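Nitrite oxidoreductase subunit C (Kuenenia stuttgartiensis, PDB 7B04) binds a b-type heme and calcium ions and probably takes part in electron transfer within the nitrite oxidoreductase complex. Local coordinates at residues C[80-85]-C[307-312]; C[134-139]-C[289-294]; C[54-59]-C[101-106]. All coordinates share one frame; numbering follows the deposited sequence.

Contact 1: residues C[80-85]-C[307-312]. With HEM (protoporphyrin IX containing Fe), chain B.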
loop_
_atom_site.group_PDB
_atom_site.type_symbol
_atom_site.label_atom_id
_atom_site.label_comp_id
_atom_site.label_asym_id
_atom_site.label_seq_id
_atom_site.Cartn_x
_atom_site.Cartn_y
_atom_site.Cartn_z
ATOM N N LYS C 80 24.092 -22.350 49.922
ATOM C CA LYS C 80 22.686 -22.681 49.761
ATOM C C LYS C 80 21.988 -21.546 49.027
ATOM O O LYS C 80 22.216 -20.369 49.325
ATOM C CB LYS C 80 22.031 -22.928 51.123
ATOM C CG LYS C 80 20.567 -23.333 51.069
ATOM C CD LYS C 80 19.662 -22.174 51.465
ATOM C CE LYS C 80 18.213 -22.612 51.576
ATOM N NZ LYS C 80 18.008 -23.572 52.695
ATOM N N LEU C 81 21.138 -21.903 48.071
ATOM C CA LEU C 81 20.483 -20.933 47.207
ATOM C C LEU C 81 18.972 -21.035 47.346
ATOM O O LEU C 81 18.423 -22.111 47.604
ATOM C CB LEU C 81 20.880 -21.146 45.744
ATOM C CG LEU C 81 22.343 -20.860 45.406
ATOM C CD1 LEU C 81 22.552 -20.836 43.903
ATOM C CD2 LEU C 81 22.784 -19.549 46.033
ATOM N N GLN C 82 18.306 -19.897 47.175
ATOM C CA GLN C 82 16.873 -19.803 47.379
ATOM C C GLN C 82 16.275 -18.863 46.340
ATOM O O GLN C 82 16.966 -18.024 45.759
ATOM C CB GLN C 82 16.582 -19.308 48.809
ATOM C CG GLN C 82 15.146 -18.909 49.119
ATOM C CD GLN C 82 15.002 -18.295 50.496
ATOM O OE1 GLN C 82 15.949 -18.275 51.282
ATOM N NE2 GLN C 82 13.812 -17.785 50.796
ATOM N N LYS C 83 14.978 -19.037 46.094
ATOM C CA LYS C 83 14.234 -18.118 45.248
ATOM C C LYS C 83 14.283 -16.721 45.852
ATOM O O LYS C 83 14.292 -16.554 47.074
ATOM C CB LYS C 83 12.783 -18.589 45.122
ATOM C CG LYS C 83 11.785 -17.534 44.663
ATOM C CD LYS C 83 10.357 -18.054 44.773
ATOM C CE LYS C 83 9.598 -17.884 43.468
ATOM N NZ LYS C 83 9.950 -18.948 42.485
ATOM N N GLN C 84 14.336 -15.703 45.000
ATOM C CA GLN C 84 14.289 -14.347 45.531
ATOM C C GLN C 84 12.816 -14.009 45.712
ATOM O O GLN C 84 12.101 -13.738 44.746
ATOM C CB GLN C 84 14.992 -13.366 44.603
ATOM C CG GLN C 84 15.118 -11.959 45.170
ATOM C CD GLN C 84 13.859 -11.130 44.976
ATOM O OE1 GLN C 84 13.295 -10.603 45.936
ATOM N NE2 GLN C 84 13.413 -11.011 43.732
ATOM N N ASP C 85 12.364 -14.018 46.963
ATOM C CA ASP C 85 10.993 -13.684 47.308
ATOM C C ASP C 85 10.869 -12.318 47.959
ATOM O O ASP C 85 9.746 -11.872 48.222
ATOM C CB ASP C 85 10.372 -14.762 48.215
ATOM C CG ASP C 85 11.282 -15.176 49.353
ATOM O OD1 ASP C 85 12.439 -14.712 49.396
ATOM O OD2 ASP C 85 10.839 -15.980 50.202
ATOM N N ILE C 307 19.294 -16.623 44.740
ATOM C CA ILE C 307 20.095 -15.840 45.670
ATOM C C ILE C 307 20.589 -16.676 46.840
ATOM O O ILE C 307 19.971 -17.670 47.255
ATOM C CB ILE C 307 19.278 -14.643 46.199
ATOM C CG1 ILE C 307 18.044 -15.134 46.951
ATOM C CG2 ILE C 307 18.849 -13.790 45.061
ATOM C CD1 ILE C 307 17.616 -14.208 48.083
ATOM N N SER C 308 21.727 -16.253 47.384
ATOM C CA SER C 308 22.122 -16.599 48.739
ATOM C C SER C 308 21.648 -15.464 49.637
ATOM O O SER C 308 21.871 -14.291 49.324
ATOM C CB SER C 308 23.636 -16.778 48.835
ATOM O OG SER C 308 24.056 -16.888 50.180
ATOM N N ILE C 309 20.999 -15.815 50.747
ATOM C CA ILE C 309 20.353 -14.819 51.598
ATOM C C ILE C 309 21.318 -14.166 52.570
ATOM O O ILE C 309 20.974 -13.140 53.166
ATOM C CB ILE C 309 19.151 -15.413 52.359
ATOM C CG1 ILE C 309 19.578 -16.590 53.236
ATOM C CG2 ILE C 309 18.065 -15.838 51.385
ATOM C CD1 ILE C 309 18.486 -17.071 54.167
ATOM N N GLN C 310 22.503 -14.740 52.771
ATOM C CA GLN C 310 23.416 -14.297 53.812
ATOM C C GLN C 310 24.771 -13.929 53.231
ATOM O O GLN C 310 25.197 -14.474 52.209
ATOM C CB GLN C 310 23.659 -15.402 54.839
ATOM C CG GLN C 310 22.426 -16.094 55.364
ATOM C CD GLN C 310 22.757 -17.447 55.965
ATOM O OE1 GLN C 310 23.917 -17.859 55.988
ATOM N NE2 GLN C 310 21.740 -18.143 56.458
ATOM N N TRP C 311 25.427 -12.965 53.876
ATOM C CA TRP C 311 26.838 -12.726 53.620
ATOM C C TRP C 311 27.638 -13.956 54.030
ATOM O O TRP C 311 27.345 -14.593 55.046
ATOM C CB TRP C 311 27.325 -11.496 54.385
ATOM C CG TRP C 311 26.888 -10.202 53.777
ATOM C CD1 TRP C 311 25.930 -9.354 54.250
ATOM C CD2 TRP C 311 27.392 -9.609 52.574
ATOM N NE1 TRP C 311 25.809 -8.266 53.418
ATOM C CE2 TRP C 311 26.694 -8.400 52.381
ATOM C CE3 TRP C 311 28.366 -9.982 51.643
ATOM C CZ2 TRP C 311 26.939 -7.562 51.296
ATOM C CZ3 TRP C 311 28.608 -9.149 50.565
ATOM C CH2 TRP C 311 27.899 -7.953 50.401
ATOM N N HIS C 312 28.652 -14.287 53.249
ATOM C CA HIS C 312 29.490 -15.400 53.663
ATOM C C HIS C 312 30.899 -14.912 53.973
ATOM O O HIS C 312 31.449 -14.103 53.220
ATOM C CB HIS C 312 29.556 -16.478 52.575
ATOM C CG HIS C 312 28.255 -17.178 52.332
ATOM N ND1 HIS C 312 27.826 -18.239 53.101
ATOM C CD2 HIS C 312 27.289 -16.968 51.409
ATOM C CE1 HIS C 312 26.651 -18.652 52.660
ATOM N NE2 HIS C 312 26.302 -17.897 51.634
HETATM C CHA HEM B . 19.948 -7.321 39.646
HETATM C CHB HEM B . 17.094 -7.589 43.586
HETATM C CHC HEM B . 20.633 -10.101 45.774
HETATM C CHD HEM B . 23.572 -9.685 41.885
HETATM C C1A HEM B . 18.917 -7.094 40.539
HETATM C C2A HEM B . 17.835 -6.148 40.368
HETATM C C3A HEM B . 17.037 -6.223 41.447
HETATM C C4A HEM B . 17.594 -7.207 42.355
HETATM C CMA HEM B . 15.749 -5.412 41.712
HETATM C CAA HEM B . 17.654 -5.258 39.117
HETATM C CBA HEM B . 17.794 -3.782 39.465
HETATM C CGA HEM B . 19.230 -3.370 39.309
HETATM O O1A HEM B . 19.705 -2.533 40.119
HETATM O O2A HEM B . 19.897 -3.895 38.381
HETATM C C1B HEM B . 17.772 -8.353 44.516
HETATM C C2B HEM B . 17.246 -8.882 45.758
HETATM C C3B HEM B . 18.229 -9.575 46.372
HETATM C C4B HEM B . 19.405 -9.515 45.520
HETATM C CMB HEM B . 15.798 -8.625 46.232
HETATM C CAB HEM B . 18.213 -10.353 47.714
HETATM C CBB HEM B . 17.112 -10.631 48.423
HETATM C C1C HEM B . 21.696 -10.254 44.899
HETATM C C2C HEM B . 22.868 -11.081 45.127
HETATM C C3C HEM B . 23.671 -10.977 44.064
HETATM C C4C HEM B . 23.057 -10.065 43.115
HETATM C CMC HEM B . 23.131 -11.948 46.380
HETATM C CAC HEM B . 25.030 -11.692 43.881
HETATM C CBC HEM B . 26.134 -11.018 43.552
HETATM C C1D HEM B . 22.803 -9.089 40.901
HETATM C C2D HEM B . 23.111 -9.008 39.483
HETATM C C3D HEM B . 22.116 -8.363 38.874
HETATM C C4D HEM B . 21.129 -8.000 39.874
HETATM C CMD HEM B . 24.367 -9.562 38.779
HETATM C CAD HEM B . 22.048 -8.059 37.362
HETATM C CBD HEM B . 21.171 -9.078 36.645
HETATM C CGD HEM B . 21.301 -8.897 35.154
HETATM O O1D HEM B . 20.726 -9.718 34.397
HETATM O O2D HEM B . 21.988 -7.940 34.713
HETATM N NA HEM B . 18.734 -7.709 41.762
HETATM N NB HEM B . 19.084 -8.761 44.410
HETATM N NC HEM B . 21.843 -9.642 43.660
HETATM N ND HEM B . 21.577 -8.462 41.103
HETATM FE FE HEM B . 20.250 -8.397 42.813
#
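Gln82 and Ile307 form a single antiparallel hydrogen-bonded bridge, each residue giving its N-H to the other's carbonyl. The bond from Gln82 N to Ile307 O measures 2.8 Å, and its donor lies in the plane of the carbonyl. The return bond, Ile307 N to Gln82 O at 2.9 Å, is more bent, with 135° at the hydrogen. Before the bridge, CA of Leu81 also faces Ile307 O in a C-H···O contact, and CD2 of Leu81 packs against the backbone where Ile307 passes into Ser308.

Ile307 buries more surface here than any other residue. Its CG2 rests on CB of Gln84 at 3.9 Å, while CD1, at the tip of the other branch, meets the heme vinyl carbon CBB at 3.6 Å. A branched apolar residue suits this place because it can fill the loop side and the porphyrin rim at once. The bridge fastens the loop that follows strand 77-80 to strand 306-316 beside the heme pocket of this ethylbenzene dehydrogenase-type domain, two residues past the heme-bound Lys305.

Gln84 has CG anti to its backbone N (chi1 -173°), and a bend at chi2 then brings CD, beside CG, against the heme methyl CMB. Its amide is held by Ala87 N at OE1 and by the carbonyls of Pro89 and Gly303 at NE2, so a polar group is accommodated next to the porphyrin. The extended side chain of Gln82 crosses that of Ile309, its OE1 against CG2. Ser308 turns OG to His312 NE2, 2.9 Å away, within the irregular part of the strand.

Contact 2: residues C[134-139]-C[289-294]. With HEM (protoporphyrin IX containing Fe), chain B.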
loop_
_atom_site.group_PDB
_atom_site.type_symbol
_atom_site.label_atom_id
_atom_site.label_comp_id
_atom_site.label_asym_id
_atom_site.label_seq_id
_atom_site.Cartn_x
_atom_site.Cartn_y
_atom_site.Cartn_z
ATOM N N ALA C 134 25.933 -16.069 36.507
ATOM C CA ALA C 134 26.353 -16.200 37.891
ATOM C C ALA C 134 27.059 -14.921 38.309
ATOM O O ALA C 134 27.650 -14.220 37.482
ATOM C CB ALA C 134 27.278 -17.399 38.086
ATOM N N ALA C 135 26.985 -14.611 39.601
ATOM C CA ALA C 135 27.582 -13.375 40.080
ATOM C C ALA C 135 28.060 -13.521 41.514
ATOM O O ALA C 135 27.460 -14.236 42.323
ATOM C CB ALA C 135 26.606 -12.199 39.985
ATOM N N LEU C 136 29.151 -12.825 41.813
ATOM C CA LEU C 136 29.680 -12.696 43.159
ATOM C C LEU C 136 29.715 -11.222 43.527
ATOM O O LEU C 136 29.852 -10.354 42.659
ATOM C CB LEU C 136 31.084 -13.293 43.271
ATOM C CG LEU C 136 31.209 -14.781 42.950
ATOM C CD1 LEU C 136 32.671 -15.186 42.881
ATOM C CD2 LEU C 136 30.463 -15.614 43.980
ATOM N N MET C 137 29.576 -10.936 44.816
ATOM C CA MET C 137 29.542 -9.558 45.273
ATOM C C MET C 137 30.327 -9.443 46.566
ATOM O O MET C 137 30.351 -10.363 47.387
ATOM C CB MET C 137 28.116 -9.024 45.440
ATOM C CG MET C 137 27.364 -9.445 46.670
ATOM S SD MET C 137 25.778 -8.590 46.653
ATOM C CE MET C 137 25.256 -8.807 48.342
ATOM N N PHE C 138 30.986 -8.305 46.722
ATOM C CA PHE C 138 31.859 -8.060 47.847
ATOM C C PHE C 138 31.571 -6.681 48.413
ATOM O O PHE C 138 31.301 -5.741 47.655
ATOM C CB PHE C 138 33.332 -8.115 47.418
ATOM C CG PHE C 138 33.742 -9.419 46.818
ATOM C CD1 PHE C 138 34.279 -10.417 47.609
ATOM C CD2 PHE C 138 33.591 -9.651 45.460
ATOM C CE1 PHE C 138 34.661 -11.622 47.059
ATOM C CE2 PHE C 138 33.968 -10.855 44.905
ATOM C CZ PHE C 138 34.504 -11.842 45.705
ATOM N N PRO C 139 31.612 -6.519 49.731
ATOM C CA PRO C 139 31.497 -5.171 50.277
ATOM C C PRO C 139 32.771 -4.424 49.941
ATOM O O PRO C 139 33.871 -4.978 50.015
ATOM C CB PRO C 139 31.365 -5.405 51.785
ATOM C CG PRO C 139 31.017 -6.869 51.931
ATOM C CD PRO C 139 31.718 -7.531 50.793
ATOM N N PHE C 289 31.470 -12.166 51.330
ATOM C CA PHE C 289 31.008 -12.262 49.953
ATOM C C PHE C 289 29.585 -12.803 49.935
ATOM O O PHE C 289 29.078 -13.322 50.934
ATOM C CB PHE C 289 31.946 -13.126 49.093
ATOM C CG PHE C 289 31.737 -14.608 49.248
ATOM C CD1 PHE C 289 32.414 -15.317 50.226
ATOM C CD2 PHE C 289 30.879 -15.295 48.402
ATOM C CE1 PHE C 289 32.231 -16.680 50.365
ATOM C CE2 PHE C 289 30.688 -16.655 48.541
ATOM C CZ PHE C 289 31.365 -17.349 49.522
ATOM N N ASN C 290 28.947 -12.680 48.773
ATOM C CA ASN C 290 27.613 -13.211 48.542
ATOM C C ASN C 290 27.519 -13.670 47.094
ATOM O O ASN C 290 28.356 -13.323 46.257
ATOM C CB ASN C 290 26.535 -12.164 48.855
ATOM C CG ASN C 290 25.186 -12.783 49.152
ATOM O OD1 ASN C 290 25.019 -13.997 49.076
ATOM N ND2 ASN C 290 24.212 -11.946 49.496
ATOM N N MET C 291 26.489 -14.465 46.802
ATOM C CA MET C 291 26.421 -15.187 45.540
ATOM C C MET C 291 24.998 -15.169 44.998
ATOM O O MET C 291 24.026 -15.017 45.742
ATOM C CB MET C 291 26.900 -16.636 45.717
ATOM C CG MET C 291 27.089 -17.411 44.428
ATOM S SD MET C 291 27.316 -19.172 44.721
ATOM C CE MET C 291 28.909 -19.163 45.530
ATOM N N ALA C 292 24.891 -15.328 43.679
ATOM C CA ALA C 292 23.608 -15.477 43.006
ATOM C C ALA C 292 23.833 -16.197 41.685
ATOM O O ALA C 292 24.916 -16.122 41.099
ATOM C CB ALA C 292 22.923 -14.128 42.766
ATOM N N VAL C 293 22.798 -16.898 41.229
ATOM C CA VAL C 293 22.846 -17.681 39.997
ATOM C C VAL C 293 21.544 -17.457 39.237
ATOM O O VAL C 293 20.481 -17.291 39.844
ATOM C CB VAL C 293 23.074 -19.182 40.290
ATOM C CG1 VAL C 293 22.953 -20.015 39.024
ATOM C CG2 VAL C 293 24.434 -19.402 40.938
ATOM N N TRP C 294 21.628 -17.430 37.908
ATOM C CA TRP C 294 20.467 -17.260 37.047
ATOM C C TRP C 294 20.350 -18.441 36.095
ATOM O O TRP C 294 21.356 -19.004 35.651
ATOM C CB TRP C 294 20.544 -15.957 36.247
ATOM C CG TRP C 294 20.522 -14.748 37.110
ATOM C CD1 TRP C 294 19.449 -13.954 37.387
ATOM C CD2 TRP C 294 21.626 -14.203 37.835
ATOM N NE1 TRP C 294 19.822 -12.936 38.228
ATOM C CE2 TRP C 294 21.154 -13.070 38.523
ATOM C CE3 TRP C 294 22.971 -14.560 37.963
ATOM C CZ2 TRP C 294 21.978 -12.294 39.328
ATOM C CZ3 TRP C 294 23.783 -13.792 38.760
ATOM C CH2 TRP C 294 23.285 -12.673 39.436
HETATM C CHA HEM B . 19.948 -7.321 39.646
HETATM C CHB HEM B . 17.094 -7.589 43.586
HETATM C CHC HEM B . 20.633 -10.101 45.774
HETATM C CHD HEM B . 23.572 -9.685 41.885
HETATM C C1A HEM B . 18.917 -7.094 40.539
HETATM C C2A HEM B . 17.835 -6.148 40.368
HETATM C C3A HEM B . 17.037 -6.223 41.447
HETATM C C4A HEM B . 17.594 -7.207 42.355
HETATM C CMA HEM B . 15.749 -5.412 41.712
HETATM C CAA HEM B . 17.654 -5.258 39.117
HETATM C CBA HEM B . 17.794 -3.782 39.465
HETATM C CGA HEM B . 19.230 -3.370 39.309
HETATM O O1A HEM B . 19.705 -2.533 40.119
HETATM O O2A HEM B . 19.897 -3.895 38.381
HETATM C C1B HEM B . 17.772 -8.353 44.516
HETATM C C2B HEM B . 17.246 -8.882 45.758
HETATM C C3B HEM B . 18.229 -9.575 46.372
HETATM C C4B HEM B . 19.405 -9.515 45.520
HETATM C CMB HEM B . 15.798 -8.625 46.232
HETATM C CAB HEM B . 18.213 -10.353 47.714
HETATM C CBB HEM B . 17.112 -10.631 48.423
HETATM C C1C HEM B . 21.696 -10.254 44.899
HETATM C C2C HEM B . 22.868 -11.081 45.127
HETATM C C3C HEM B . 23.671 -10.977 44.064
HETATM C C4C HEM B . 23.057 -10.065 43.115
HETATM C CMC HEM B . 23.131 -11.948 46.380
HETATM C CAC HEM B . 25.030 -11.692 43.881
HETATM C CBC HEM B . 26.134 -11.018 43.552
HETATM C C1D HEM B . 22.803 -9.089 40.901
HETATM C C2D HEM B . 23.111 -9.008 39.483
HETATM C C3D HEM B . 22.116 -8.363 38.874
HETATM C C4D HEM B . 21.129 -8.000 39.874
HETATM C CMD HEM B . 24.367 -9.562 38.779
HETATM C CAD HEM B . 22.048 -8.059 37.362
HETATM C CBD HEM B . 21.171 -9.078 36.645
HETATM C CGD HEM B . 21.301 -8.897 35.154
HETATM O O1D HEM B . 20.726 -9.718 34.397
HETATM O O2D HEM B . 21.988 -7.940 34.713
HETATM N NA HEM B . 18.734 -7.709 41.762
HETATM N NB HEM B . 19.084 -8.761 44.410
HETATM N NC HEM B . 21.843 -9.642 43.660
HETATM N ND HEM B . 21.577 -8.462 41.103
HETATM FE FE HEM B . 20.250 -8.397 42.813
#
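Asn290 ND2, which lies against CE of Met137 at 3.5 Å, is reached by two weak hydrogen bonds, to the carbonyls of Pro153 and Ser308. At the other end of the amide, OD1 accepts the N-H of Met291 at 2.7 Å, the donor standing above the carbonyl plane. An asparagine can do both, and together these bonds probably steady its flat group beside the heme methyl CMC.

The two strands run antiparallel, their directions 159° apart. Ala135 with Ala292 and Met137 with Asn290 are hydrogen-bonded pairs, joined by four backbone hydrogen bonds, and Ala134 with Val293 and Leu136 with Met291 are the non-hydrogen-bonded pairs.

Side chains alternate accordingly. The face bearing Ala135, Met137, Asn290 and Ala292 is the heme face. Met137 sets CG between its backbone N and carbonyl carbon (chi1 78°) and extends beside Asn290, while its CB meets the heme vinyl carbon CBC at 3.4 Å. Small residues suit the next pair, since CB of Ala292 comes to 3.4 Å from the heme carbon CAC. CB of Ala135 sits at the edge of the Trp294 ring, 3.4 Å from CH2, and this indole, whose NE1 donates a hydrogen bond to Asn302 O, also touches the heme methyl CMD and Lys305. On the other face Leu136 and Met291 lie side by side, with CD2 of Leu136 on CG of Met291 at 3.8 Å. Near the end of the pairing, Phe138 and Phe289 cross, CE1 of Phe138 against CB of Phe289.

Strand 162-168 hydrogen-bonds to the outer side of strand 133-139, strand 306-316 flanks strand 286-294, and strand 108-116 covers Leu136 and Met291 through Phe111 and Val113.

Contact 3: residues C[54-59]-C[101-106]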
loop_
_atom_site.group_PDB
_atom_site.type_symbol
_atom_site.label_atom_id
_atom_site.label_comp_id
_atom_site.label_asym_id
_atom_site.label_seq_id
_atom_site.Cartn_x
_atom_site.Cartn_y
_atom_site.Cartn_z
ATOM N N MET C 54 48.701 -20.532 46.514
ATOM C CA MET C 54 49.361 -21.525 45.666
ATOM C C MET C 54 49.812 -20.839 44.381
ATOM O O MET C 54 48.974 -20.286 43.665
ATOM C CB MET C 54 48.443 -22.712 45.379
ATOM C CG MET C 54 47.152 -22.383 44.649
ATOM S SD MET C 54 46.219 -23.853 44.199
ATOM C CE MET C 54 45.588 -24.344 45.798
ATOM N N GLN C 55 51.125 -20.742 44.161
ATOM C CA GLN C 55 51.622 -20.313 42.853
ATOM C C GLN C 55 50.809 -20.978 41.739
ATOM O O GLN C 55 50.788 -22.206 41.615
ATOM C CB GLN C 55 53.133 -20.568 42.714
ATOM C CG GLN C 55 53.579 -21.948 42.255
ATOM C CD GLN C 55 54.953 -21.927 41.608
ATOM O OE1 GLN C 55 55.593 -20.878 41.512
ATOM N NE2 GLN C 55 55.410 -23.087 41.156
ATOM N N ILE C 56 50.054 -20.183 40.990
ATOM C CA ILE C 56 49.221 -20.681 39.900
ATOM C C ILE C 56 49.937 -20.400 38.586
ATOM O O ILE C 56 50.062 -19.244 38.168
ATOM C CB ILE C 56 47.823 -20.052 39.926
ATOM C CG1 ILE C 56 47.151 -20.338 41.268
ATOM C CG2 ILE C 56 46.969 -20.611 38.800
ATOM C CD1 ILE C 56 46.219 -19.263 41.733
ATOM N N ASP C 57 50.373 -21.461 37.911
ATOM C CA ASP C 57 51.010 -21.339 36.607
ATOM C C ASP C 57 49.930 -21.515 35.550
ATOM O O ASP C 57 49.285 -22.566 35.480
ATOM C CB ASP C 57 52.118 -22.376 36.422
ATOM C CG ASP C 57 53.342 -22.093 37.276
ATOM O OD1 ASP C 57 53.571 -20.916 37.628
ATOM O OD2 ASP C 57 54.082 -23.051 37.587
ATOM N N VAL C 58 49.737 -20.484 34.732
ATOM C CA VAL C 58 48.612 -20.442 33.800
ATOM C C VAL C 58 49.095 -19.921 32.461
ATOM O O VAL C 58 50.083 -19.179 32.374
ATOM C CB VAL C 58 47.478 -19.532 34.344
ATOM C CG1 VAL C 58 47.774 -18.056 34.073
ATOM C CG2 VAL C 58 46.107 -19.933 33.817
ATOM N N PRO C 59 48.436 -20.330 31.384
ATOM C CA PRO C 59 48.780 -19.806 30.061
ATOM C C PRO C 59 48.154 -18.428 29.860
ATOM O O PRO C 59 47.475 -17.893 30.734
ATOM C CB PRO C 59 48.186 -20.841 29.102
ATOM C CG PRO C 59 47.110 -21.506 29.878
ATOM C CD PRO C 59 47.619 -21.554 31.284
ATOM N N LYS C 101 35.018 -22.308 45.361
ATOM C CA LYS C 101 36.405 -22.423 45.782
ATOM C C LYS C 101 37.163 -21.163 45.387
ATOM O O LYS C 101 36.726 -20.398 44.522
ATOM C CB LYS C 101 37.086 -23.649 45.156
ATOM C CG LYS C 101 36.579 -24.985 45.661
ATOM C CD LYS C 101 37.380 -26.129 45.060
ATOM C CE LYS C 101 36.887 -27.475 45.559
ATOM N NZ LYS C 101 37.664 -28.599 44.969
ATOM N N ALA C 102 38.312 -20.947 46.026
ATOM C CA ALA C 102 39.089 -19.745 45.760
ATOM C C ALA C 102 40.558 -19.985 46.076
ATOM O O ALA C 102 40.896 -20.655 47.056
ATOM C CB ALA C 102 38.569 -18.548 46.562
ATOM N N ILE C 103 41.422 -19.410 45.235
ATOM C CA ILE C 103 42.871 -19.544 45.316
ATOM C C ILE C 103 43.467 -18.209 44.888
ATOM O O ILE C 103 42.830 -17.424 44.183
ATOM C CB ILE C 103 43.404 -20.686 44.424
ATOM C CG1 ILE C 103 42.973 -20.454 42.975
ATOM C CG2 ILE C 103 42.908 -22.038 44.914
ATOM C CD1 ILE C 103 43.410 -21.536 42.026
ATOM N N HIS C 104 44.699 -17.942 45.319
ATOM C CA HIS C 104 45.338 -16.702 44.893
ATOM C C HIS C 104 46.848 -16.865 44.787
ATOM O O HIS C 104 47.459 -17.731 45.422
ATOM C CB HIS C 104 44.955 -15.517 45.798
ATOM C CG HIS C 104 45.684 -15.464 47.105
ATOM N ND1 HIS C 104 46.974 -14.994 47.223
ATOM C CD2 HIS C 104 45.280 -15.767 48.361
ATOM C CE1 HIS C 104 47.343 -15.038 48.490
ATOM N NE2 HIS C 104 46.333 -15.503 49.202
ATOM N N ASP C 105 47.437 -15.986 43.971
ATOM C CA ASP C 105 48.854 -15.974 43.641
ATOM C C ASP C 105 49.678 -15.098 44.561
ATOM O O ASP C 105 50.884 -15.324 44.705
ATOM C CB ASP C 105 49.034 -15.335 42.252
ATOM C CG ASP C 105 49.357 -16.313 41.159
ATOM O OD1 ASP C 105 50.088 -17.291 41.406
ATOM O OD2 ASP C 105 48.897 -16.065 40.023
ATOM N N GLY C 106 49.045 -14.138 45.210
ATOM C CA GLY C 106 49.743 -13.004 45.755
ATOM C C GLY C 106 49.686 -11.851 44.784
ATOM O O GLY C 106 50.011 -10.714 45.148
#
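This contact joins a loop to a strand end: Met54 and Ile56 pack on Ile103 and bond to His104 and Asp105 where strand 97-104 runs out, away from the heme and calcium sites. Met54 N donates to His104 O at 3.3 Å, in a nearly straight bond (172°). Two residues on, Ile56 N meets OD1 of Asp105, at 2.9 Å and again nearly straight. The carboxylate is approached from its syn side, with the nitrogen 32° out of its plane.

Strands 49-53 and 97-104 pair in parallel; the Met54 bond continues that pairing by one step past strand 49-53, and the Asp105 carboxylate takes the N-H of Ile56, at the turn that leads into strand 108-116. A short acidic side chain suits the turn, because it reaches back to that N-H. An alanine here, in place of Asp105, would probably leave Ile56 N without its mate and the loop freer to move.

Ile103 divides its branches between two partners. A chi1 of 57° sets CG1 between the backbone N and carbonyl carbon; CD1 beyond it meets CD1 of Ile56 at 3.6 Å, while CG2 lies against CE of Met54 at 3.6 Å. The flexible thioether chain, bent at chi3, brings that methyl across the isoleucine. Helix 64-71 adds Leu67 and Ala70 to the apolar cluster, with Tyr110 contributing from the neighbouring strand.

Contacts 1 and 2 are neighbours, their centres about 10 Å apart, and both border the heme; they share the pairing of strands 286-294 and 306-316, where the backbones of Ser308 and Met291 are probably hydrogen-bonded. Contact 3 lies apart, its centre about 28 Å from that of contact 1 and about 21 Å from that of contact 2. Along the chain, 54-59, 80-85 and 101-106 alternate between contacts 3 and 1, so these two cross. Contact 2 follows contact 3 in series and is nested within the span closed by contact 1. Widely separated sequence is thereby brought together round the heme, while contact 3 joins a loop to a strand end far from it.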